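PDB 3OBF: putative transcriptional regulator, IclR family from Arthrobacter aurescens, which probably acts as a DNA-binding transcription factor, of which this chain is the C-terminal, presumably effector-binding, domain without the DNA-binding helix-turn-helix part. Local coordinates for residues F146-Q150 / D151-S155; A165-T168 / T169-G173; R7-Y10 / P11-E15; L49-L52 / G53-Y56. All blocks are in the same frame, centred on the assembly; numbering follows the deposited sequence.

Contact 1 (F146-Q150 / D151-S155)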
loop_
_atom_site.group_PDB
_atom_site.type_symbol
_atom_site.label_atom_id
_atom_site.label_comp_id
_atom_site.label_asym_id
_atom_site.label_seq_id
_atom_site.Cartn_x
_atom_site.Cartn_y
_atom_site.Cartn_z
ATOM N N PHE A 146 -12.656 7.618 11.184
ATOM C CA PHE A 146 -13.523 8.706 11.645
ATOM C C PHE A 146 -13.263 10.061 10.947
ATOM O O PHE A 146 -14.199 10.821 10.713
ATOM C CB PHE A 146 -13.532 8.846 13.183
ATOM C CG PHE A 146 -12.248 9.378 13.763
ATOM C CD1 PHE A 146 -11.978 10.755 13.767
ATOM C CD2 PHE A 146 -11.307 8.511 14.323
ATOM C CE1 PHE A 146 -10.784 11.256 14.296
ATOM C CE2 PHE A 146 -10.121 9.009 14.861
ATOM C CZ PHE A 146 -9.857 10.382 14.845
ATOM N N ARG A 147 -12.011 10.351 10.586
ATOM C CA ARG A 147 -11.714 11.681 10.059
ATOM C C ARG A 147 -11.532 11.706 8.559
ATOM O O ARG A 147 -11.245 12.748 7.979
ATOM C CB ARG A 147 -10.535 12.351 10.797
ATOM C CG ARG A 147 -9.237 11.552 10.902
ATOM C CD ARG A 147 -8.107 12.467 11.404
ATOM N NE ARG A 147 -6.773 11.865 11.267
ATOM C CZ ARG A 147 -5.934 11.659 12.282
ATOM N NH1 ARG A 147 -6.289 12.019 13.521
ATOM N NH2 ARG A 147 -4.740 11.097 12.063
ATOM N N VAL A 148 -11.721 10.557 7.933
ATOM C CA VAL A 148 -11.488 10.420 6.499
ATOM C C VAL A 148 -12.759 9.948 5.839
ATOM O O VAL A 148 -13.236 8.846 6.101
ATOM C CB VAL A 148 -10.337 9.408 6.142
ATOM C CG1 VAL A 148 -10.141 9.344 4.643
ATOM C CG2 VAL A 148 -9.022 9.795 6.804
ATOM N N SER A 149 -13.297 10.805 4.991
ATOM C CA SER A 149 -14.446 10.498 4.183
ATOM C C SER A 149 -13.921 9.984 2.854
ATOM O O SER A 149 -12.700 10.055 2.574
ATOM C CB SER A 149 -15.242 11.787 3.943
ATOM O OG SER A 149 -14.461 12.691 3.180
ATOM N N GLN A 150 -14.843 9.470 2.033
ATOM C CA GLN A 150 -14.487 8.981 0.706
ATOM C C GLN A 150 -13.726 10.036 -0.104
ATOM O O GLN A 150 -12.782 9.709 -0.816
ATOM C CB GLN A 150 -15.711 8.462 -0.061
ATOM C CG GLN A 150 -15.328 7.637 -1.299
ATOM C CD GLN A 150 -16.319 6.502 -1.603
ATOM O OE1 GLN A 150 -17.489 6.536 -1.190
ATOM N NE2 GLN A 150 -15.843 5.486 -2.331
ATOM N N ASP A 151 -14.131 11.290 0.019
ATOM C CA ASP A 151 -13.477 12.382 -0.687
ATOM C C ASP A 151 -12.031 12.623 -0.234
ATOM O O ASP A 151 -11.154 12.794 -1.072
ATOM C CB ASP A 151 -14.308 13.661 -0.519
ATOM C CG ASP A 151 -15.750 13.481 -0.992
ATOM O OD1 ASP A 151 -15.943 12.670 -1.924
ATOM O OD2 ASP A 151 -16.689 14.140 -0.450
ATOM N N THR A 152 -11.828 12.691 1.091
ATOM C CA THR A 152 -10.514 12.843 1.729
ATOM C C THR A 152 -9.633 11.669 1.276
ATOM O O THR A 152 -8.476 11.862 0.898
ATOM C CB THR A 152 -10.623 12.850 3.292
ATOM O OG1 THR A 152 -11.395 13.968 3.735
ATOM C CG2 THR A 152 -9.243 12.923 3.966
ATOM N N LEU A 153 -10.220 10.469 1.304
ATOM C CA LEU A 153 -9.581 9.233 0.814
ATOM C C LEU A 153 -9.055 9.345 -0.613
ATOM O O LEU A 153 -7.895 9.022 -0.868
ATOM C CB LEU A 153 -10.556 8.055 0.898
ATOM C CG LEU A 153 -10.021 6.658 0.585
ATOM C CD1 LEU A 153 -9.222 6.134 1.758
ATOM C CD2 LEU A 153 -11.207 5.736 0.246
ATOM N N ASN A 154 -9.904 9.803 -1.534
ATOM C CA ASN A 154 -9.453 10.038 -2.907
ATOM C C ASN A 154 -8.300 11.026 -3.003
ATOM O O ASN A 154 -7.366 10.826 -3.761
ATOM C CB ASN A 154 -10.612 10.411 -3.843
ATOM C CG ASN A 154 -11.343 9.177 -4.355
ATOM O OD1 ASN A 154 -12.189 8.598 -3.662
ATOM N ND2 ASN A 154 -11.007 8.756 -5.577
ATOM N N SER A 155 -8.355 12.077 -2.204
ATOM C CA SER A 155 -7.256 13.018 -2.137
ATOM C C SER A 155 -5.961 12.439 -1.536
ATOM O O SER A 155 -4.874 12.762 -2.007
ATOM C CB SER A 155 -7.684 14.242 -1.354
ATOM O OG SER A 155 -6.688 15.217 -1.521
#
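Ser149 and Leu153 are joined by the first backbone bond of the helix that follows, Leu153 N giving its hydrogen to Ser149 O at 2.8 Å, almost straight (169°). One residue on, Asn154 N reaches Gln150 O at 3.0 Å. The Ser149 hydroxyl adds a weaker tie: with OG held between the backbone N and the carbonyl carbon (chi1 65°), it accepts from Thr152 N over a long 3.4 Å. Here a general principle is visible in a single turn. The amides at the start of an alpha-helix have no preceding turn to bond to, and an N-cap serine offers one of them its side-chain oxygen; Ser149 does so where the loop after strand 135-144 enters helix 150-170. On the inner side the contact is apolar. Val148 CG1 lies 3.8 Å from Thr152 CG2, the two branches meeting at a slant, and 4.0 Å from Leu153 CB. Val148 and Leu153 both pack on Val122 of strand 121-129, while Leu153 also reaches Val112 and Phe114 on strand 111-114, at one edge of the sheet. Arg147 turns elsewhere, its guanidinium forming a salt bridge with Glu22 and bonding to His44 O.

Contact 2 (A165-T168 / T169-G173)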
loop_
_atom_site.group_PDB
_atom_site.type_symbol
_atom_site.label_atom_id
_atom_site.label_comp_id
_atom_site.label_asym_id
_atom_site.label_seq_id
_atom_site.Cartn_x
_atom_site.Cartn_y
_atom_site.Cartn_z
ATOM N N ALA A 165 5.527 8.056 -7.063
ATOM C CA ALA A 165 6.130 8.414 -8.342
ATOM C C ALA A 165 7.441 9.161 -8.108
ATOM O O ALA A 165 8.360 9.066 -8.912
ATOM C CB ALA A 165 5.177 9.276 -9.195
ATOM N N LYS A 166 7.507 9.936 -7.025
ATOM C CA LYS A 166 8.738 10.666 -6.697
ATOM C C LYS A 166 9.850 9.684 -6.263
ATOM O O LYS A 166 11.006 9.857 -6.606
ATOM C CB LYS A 166 8.500 11.649 -5.538
ATOM C CG LYS A 166 8.126 13.050 -5.910
ATOM C CD LYS A 166 8.570 14.035 -4.838
ATOM C CE LYS A 166 9.055 15.365 -5.488
ATOM N NZ LYS A 166 8.001 16.429 -5.674
ATOM N N VAL A 167 9.501 8.702 -5.444
ATOM C CA VAL A 167 10.475 7.694 -5.054
ATOM C C VAL A 167 10.980 6.896 -6.279
ATOM O O VAL A 167 12.184 6.706 -6.451
ATOM C CB VAL A 167 9.896 6.775 -3.948
ATOM C CG1 VAL A 167 10.902 5.639 -3.552
ATOM C CG2 VAL A 167 9.546 7.629 -2.752
ATOM N N THR A 168 10.059 6.471 -7.139
ATOM C CA THR A 168 10.407 5.747 -8.360
ATOM C C THR A 168 11.371 6.573 -9.207
ATOM O O THR A 168 12.417 6.073 -9.631
ATOM C CB THR A 168 9.159 5.449 -9.190
ATOM O OG1 THR A 168 8.325 4.521 -8.497
ATOM C CG2 THR A 168 9.525 4.877 -10.580
ATOM N N THR A 169 11.004 7.831 -9.458
ATOM C CA THR A 169 11.833 8.742 -10.220
ATOM C C THR A 169 13.221 8.818 -9.609
ATOM O O THR A 169 14.224 8.759 -10.314
ATOM C CB THR A 169 11.242 10.162 -10.198
ATOM O OG1 THR A 169 10.015 10.182 -10.937
ATOM C CG2 THR A 169 12.219 11.194 -10.798
ATOM N N ARG A 170 13.288 8.938 -8.286
ATOM C CA ARG A 170 14.573 9.129 -7.654
ATOM C C ARG A 170 15.424 7.873 -7.641
ATOM O O ARG A 170 16.632 7.965 -7.484
ATOM C CB ARG A 170 14.408 9.689 -6.244
ATOM C CG ARG A 170 13.986 11.137 -6.192
ATOM C CD ARG A 170 14.635 11.723 -4.974
ATOM N NE ARG A 170 13.862 12.758 -4.293
ATOM C CZ ARG A 170 13.735 12.823 -2.959
ATOM N NH1 ARG A 170 14.300 11.885 -2.167
ATOM N NH2 ARG A 170 13.023 13.808 -2.418
ATOM N N LEU A 171 14.796 6.707 -7.816
ATOM C CA LEU A 171 15.506 5.436 -7.967
ATOM C C LEU A 171 15.993 5.184 -9.395
ATOM O O LEU A 171 16.628 4.182 -9.655
ATOM C CB LEU A 171 14.625 4.255 -7.523
ATOM C CG LEU A 171 14.235 4.125 -6.052
ATOM C CD1 LEU A 171 13.236 2.995 -5.890
ATOM C CD2 LEU A 171 15.431 3.849 -5.191
ATOM N N GLY A 172 15.679 6.076 -10.332
ATOM C CA GLY A 172 15.920 5.790 -11.750
ATOM C C GLY A 172 14.928 4.806 -12.339
ATOM O O GLY A 172 15.178 4.227 -13.395
ATOM N N GLY A 173 13.793 4.638 -11.657
ATOM C CA GLY A 173 12.792 3.653 -12.018
ATOM C C GLY A 173 11.819 4.175 -13.041
ATOM O O GLY A 173 11.769 5.370 -13.300
#
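Thr169 holds OG1 opposite its own carbonyl carbon and beside its backbone N (chi1 -68°), which swings the hydroxyl back along the helix to Ala165 O. OG1 of Thr169 donates to Ala165 O at 2.8 Å, and Thr169 N bonds to that same Ala165 O at 3.0 Å. The two donors come in from opposite faces of the carbonyl plane, so one acceptor is gripped twice. Thr168 has the same first torsion but another task: its OG1 bonds to Tyr129 N and Ala164 O, while CG2 turns to the residues just beyond the helix, 3.4 Å from Gly173 C. On the buried side Val167 CG1 touches Leu171 CD1 at 4.2 Å, and both side chains rest on Val128 of strand 121-129. Leu171 N keeps the helical bond to Val167 O, though well bent at 137°, and makes a weak second one to Thr168 O. Beyond it the pattern changes, for Gly173 N reaches back to Thr168 O at 2.8 Å and Gly172 N to Thr169 O. Gly172 takes a positive phi (75°), a conformation that glycine adopts readily. Such a pair of backward bonds about a residue of positive phi is the Schellman motif, which here closes the C-terminal end of helix 150-170.

Contact 3 (R7-Y10 / P11-E15); sequences RVAY and PVLRE
Tyr10 leans across the guanidinium of Arg14, its ring atom CE2 lying 4.1 Å above the guanidinium plane, over the centre of that group. The planes are 53° apart, so the two do not stack in parallel; the ring carbon CE2 meets Arg14 NE at 4.2 Å. Tyr10 gets there with CG anti to the backbone N (chi1 -179°), and a bend at chi3 of Arg14 (23°) folds its end back toward the ring. The same tyrosine touches the next residue through CB, 3.5 Å from Pro11 CD. Proline inside a helix has no N-H to give, and helix 3-20 illustrates the consequence: the turn is kinked where Pro11 N has no bond to the turn before, and Pro11 CD lies 3.4 Å from Arg7 O. Val12 N makes only a weak bond to Ala9 O, and regular bonding returns with Leu13 N to Ala9 O at 2.8 Å and Arg14 N to Tyr10 O at 3.0 Å. An alanine here, without CG and CD, is likely to leave a gap beside Tyr10 CB and against Arg170. On one flank Val8, Pro11 and Val12 meet Arg170 of helix 150-170; on another, Ala9 and Leu13 lie on Leu26 of strand 24-29, with Tyr10 and Leu13 against Ile40 of strand 34-40.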
loop_
_atom_site.group_PDB
_atom_site.type_symbol
_atom_site.label_atom_id
_atom_site.label_comp_id
_atom_site.label_asym_id
_atom_site.label_seq_id
_atom_site.Cartn_x
_atom_site.Cartn_y
_atom_site.Cartn_z
ATOM N N ARG A 7 16.540 5.095 1.768
ATOM C CA ARG A 7 17.214 6.369 1.729
ATOM C C ARG A 7 16.449 7.383 0.845
ATOM O O ARG A 7 16.225 8.528 1.230
ATOM C CB ARG A 7 18.673 6.175 1.259
ATOM C CG ARG A 7 19.372 7.446 0.806
ATOM C CD ARG A 7 20.875 7.368 1.096
ATOM N NE ARG A 7 21.095 7.143 2.538
ATOM C CZ ARG A 7 22.226 6.675 3.088
ATOM N NH1 ARG A 7 23.283 6.381 2.328
ATOM N NH2 ARG A 7 22.310 6.492 4.406
ATOM N N VAL A 8 16.041 6.949 -0.332
ATOM C CA VAL A 8 15.391 7.850 -1.256
ATOM C C VAL A 8 13.999 8.207 -0.738
ATOM O O VAL A 8 13.523 9.318 -0.935
ATOM C CB VAL A 8 15.313 7.208 -2.658
ATOM C CG1 VAL A 8 14.207 7.835 -3.472
ATOM C CG2 VAL A 8 16.655 7.330 -3.363
ATOM N N ALA A 9 13.360 7.270 -0.045
ATOM C CA ALA A 9 12.001 7.471 0.377
ATOM C C ALA A 9 11.895 8.392 1.560
ATOM O O ALA A 9 10.885 9.090 1.684
ATOM C CB ALA A 9 11.258 6.129 0.687
ATOM N N TYR A 10 12.883 8.374 2.457
ATOM C CA TYR A 10 12.708 9.109 3.707
ATOM C C TYR A 10 12.266 10.599 3.565
ATOM O O TYR A 10 11.297 10.990 4.207
ATOM C CB TYR A 10 13.904 8.975 4.659
ATOM C CG TYR A 10 13.626 9.740 5.926
ATOM C CD1 TYR A 10 12.926 9.149 6.967
ATOM C CD2 TYR A 10 14.005 11.089 6.062
ATOM C CE1 TYR A 10 12.629 9.852 8.138
ATOM C CE2 TYR A 10 13.702 11.801 7.241
ATOM C CZ TYR A 10 13.006 11.163 8.254
ATOM O OH TYR A 10 12.698 11.825 9.400
ATOM N N PRO A 11 12.974 11.417 2.729
ATOM C CA PRO A 11 12.561 12.826 2.604
ATOM C C PRO A 11 11.180 12.952 1.994
ATOM O O PRO A 11 10.461 13.938 2.267
ATOM C CB PRO A 11 13.557 13.430 1.609
ATOM C CG PRO A 11 14.688 12.451 1.504
ATOM C CD PRO A 11 14.155 11.104 1.909
ATOM N N VAL A 12 10.837 11.991 1.133
ATOM C CA VAL A 12 9.575 12.054 0.422
ATOM C C VAL A 12 8.436 11.694 1.419
ATOM O O VAL A 12 7.377 12.308 1.406
ATOM C CB VAL A 12 9.580 11.130 -0.831
ATOM C CG1 VAL A 12 8.191 11.021 -1.442
ATOM C CG2 VAL A 12 10.573 11.623 -1.895
ATOM N N LEU A 13 8.676 10.741 2.304
ATOM C CA LEU A 13 7.641 10.398 3.329
ATOM C C LEU A 13 7.467 11.550 4.302
ATOM O O LEU A 13 6.354 11.843 4.699
ATOM C CB LEU A 13 7.988 9.133 4.127
ATOM C CG LEU A 13 8.180 7.788 3.432
ATOM C CD1 LEU A 13 8.736 6.770 4.444
ATOM C CD2 LEU A 13 6.872 7.263 2.764
ATOM N N ARG A 14 8.571 12.206 4.670
ATOM C CA ARG A 14 8.500 13.318 5.634
ATOM C C ARG A 14 7.635 14.450 5.035
ATOM O O ARG A 14 6.733 14.951 5.685
ATOM C CB ARG A 14 9.908 13.813 6.047
ATOM C CG ARG A 14 9.886 14.951 7.110
ATOM C CD ARG A 14 11.257 15.645 7.266
ATOM N NE ARG A 14 12.088 15.479 6.058
ATOM C CZ ARG A 14 13.378 15.793 5.970
ATOM N NH1 ARG A 14 14.022 16.314 7.013
ATOM N NH2 ARG A 14 14.025 15.594 4.832
ATOM N N GLU A 15 7.905 14.787 3.778
ATOM C CA GLU A 15 7.156 15.770 3.025
ATOM C C GLU A 15 5.675 15.363 2.914
ATOM O O GLU A 15 4.779 16.210 3.002
ATOM C CB GLU A 15 7.823 15.924 1.645
ATOM C CG GLU A 15 7.209 16.927 0.599
ATOM C CD GLU A 15 7.873 16.778 -0.828
ATOM O OE1 GLU A 15 8.108 15.611 -1.302
ATOM O OE2 GLU A 15 8.159 17.825 -1.482
#

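Contact 4 (L49-L52 / G53-Y56)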
loop_
_atom_site.group_PDB
_atom_site.type_symbol
_atom_site.label_atom_id
_atom_site.label_comp_id
_atom_site.label_asym_id
_atom_site.label_seq_id
_atom_site.Cartn_x
_atom_site.Cartn_y
_atom_site.Cartn_z
ATOM N N LEU A 49 -0.554 3.856 13.734
ATOM C CA LEU A 49 -0.781 3.025 12.547
ATOM C C LEU A 49 0.526 2.800 11.816
ATOM O O LEU A 49 1.445 3.640 11.892
ATOM C CB LEU A 49 -1.844 3.640 11.628
ATOM C CG LEU A 49 -3.236 3.932 12.237
ATOM C CD1 LEU A 49 -4.084 4.774 11.295
ATOM C CD2 LEU A 49 -3.977 2.641 12.640
ATOM N N ALA A 50 0.607 1.667 11.113
ATOM C CA ALA A 50 1.809 1.278 10.362
ATOM C C ALA A 50 3.101 1.541 11.138
ATOM O O ALA A 50 4.009 2.200 10.612
ATOM C CB ALA A 50 1.844 1.977 8.968
ATOM N N PRO A 51 3.198 1.024 12.386
ATOM C CA PRO A 51 4.450 1.250 13.109
ATOM C C PRO A 51 5.573 0.392 12.468
ATOM O O PRO A 51 5.266 -0.604 11.817
ATOM C CB PRO A 51 4.120 0.788 14.548
ATOM C CG PRO A 51 3.073 -0.291 14.373
ATOM C CD PRO A 51 2.267 0.147 13.140
ATOM N N LEU A 52 6.837 0.794 12.601
ATOM C CA LEU A 52 7.949 0.039 12.031
ATOM C C LEU A 52 7.816 -1.461 12.330
ATOM O O LEU A 52 7.515 -1.848 13.463
ATOM C CB LEU A 52 9.282 0.549 12.604
ATOM C CG LEU A 52 9.665 1.917 12.041
ATOM C CD1 LEU A 52 10.892 2.471 12.695
ATOM C CD2 LEU A 52 9.865 1.783 10.533
ATOM N N GLY A 53 8.038 -2.300 11.318
ATOM C CA GLY A 53 8.019 -3.746 11.529
ATOM C C GLY A 53 6.636 -4.382 11.468
ATOM O O GLY A 53 6.538 -5.589 11.419
ATOM N N ALA A 54 5.576 -3.568 11.431
ATOM C CA ALA A 54 4.237 -4.087 11.319
ATOM C C ALA A 54 4.107 -4.879 10.014
ATOM O O ALA A 54 4.685 -4.520 8.968
ATOM C CB ALA A 54 3.204 -2.947 11.387
ATOM N N ARG A 55 3.391 -5.990 10.116
ATOM C CA ARG A 55 3.230 -6.926 9.013
ATOM C C ARG A 55 1.760 -7.114 8.699
ATOM O O ARG A 55 0.950 -7.320 9.602
ATOM C CB ARG A 55 3.851 -8.277 9.360
ATOM C CG ARG A 55 5.387 -8.323 9.466
ATOM C CD ARG A 55 5.779 -9.630 10.212
ATOM N NE ARG A 55 7.198 -9.712 10.580
ATOM C CZ ARG A 55 8.166 -10.239 9.814
ATOM N NH1 ARG A 55 7.900 -10.735 8.610
ATOM N NH2 ARG A 55 9.420 -10.263 10.249
ATOM N N TYR A 56 1.421 -7.055 7.419
ATOM C CA TYR A 56 0.020 -7.103 6.989
ATOM C C TYR A 56 -0.185 -8.281 6.035
ATOM O O TYR A 56 0.557 -8.418 5.064
ATOM C CB TYR A 56 -0.382 -5.764 6.325
ATOM C CG TYR A 56 -0.256 -4.591 7.275
ATOM C CD1 TYR A 56 -1.328 -4.207 8.100
ATOM C CD2 TYR A 56 0.960 -3.901 7.382
ATOM C CE1 TYR A 56 -1.195 -3.150 9.007
ATOM C CE2 TYR A 56 1.119 -2.854 8.280
ATOM C CZ TYR A 56 0.042 -2.484 9.090
ATOM O OH TYR A 56 0.225 -1.447 9.954
HETATM O O HOH W 1 -1.781 -0.113 11.222
#
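A type II beta turn from Pro51 to Ala54 leads the chain into strand 55-56, an outermost strand of the domain's antiparallel sheet. The turn is closed by Ala54 N, which donates to Pro51 O at 3.0 Å with a fairly straight hydrogen (158°). Pro51 and Ala54 also meet through their side chains: the methyl CB of Ala54 lies 3.7 Å from Pro51 CD, so the proline ring and the methyl group pack alongside the closing bond. Gly53 occupies the third position with a positive phi (85°), where a side chain would collide with the carbonyl oxygen of Leu52. This is the familiar rule of the type II turn, in which the central peptide is flipped and its oxygen crowds the residue that follows. Backbone bonds from Gly53 and Ala54 to Cys36, and from Tyr56 to Ser34, attach the turn and its strand to strand 34-40. Beyond the turn, the Tyr56 side chain comes back toward Ala50. With CG beside the backbone N and opposite the carbonyl carbon (chi1 -61°), the phenol reaches across, and its OH stands 3.2 Å from Ala50 CA, which lies at the ring edge, near the ring plane. A water in that plane links the two segments, taking the hydrogen of Ala50 N at 3.0 Å and bonding to Tyr56 OH at 2.7 Å. The methyl of Ala50 lies against Ala25 of strand 24-29 and Leu140 and Pro142 of strand 135-144, while Tyr56 also touches Met27.

The four contacts illustrate how short-range motifs punctuate one domain. Contacts 1 and 2 mark the two ends of helix 150-170, an N-cap and a Schellman motif, with centres 26 Å apart. Contacts 2 and 3 are the only pair that touch: their centres are 11 Å apart, and Arg170 NH1 lies 3.0 Å from Val8 O, joining helices 3-20 and 150-170. Contact 4 stands apart at an edge of the sheet, about 6 Å from contact 1 and about 8 Å from contact 3 between nearest atoms. Strand 34-40 relates contacts 3 and 4: it is hydrogen-bonded to the turn of contact 4 and receives side chains from contact 3.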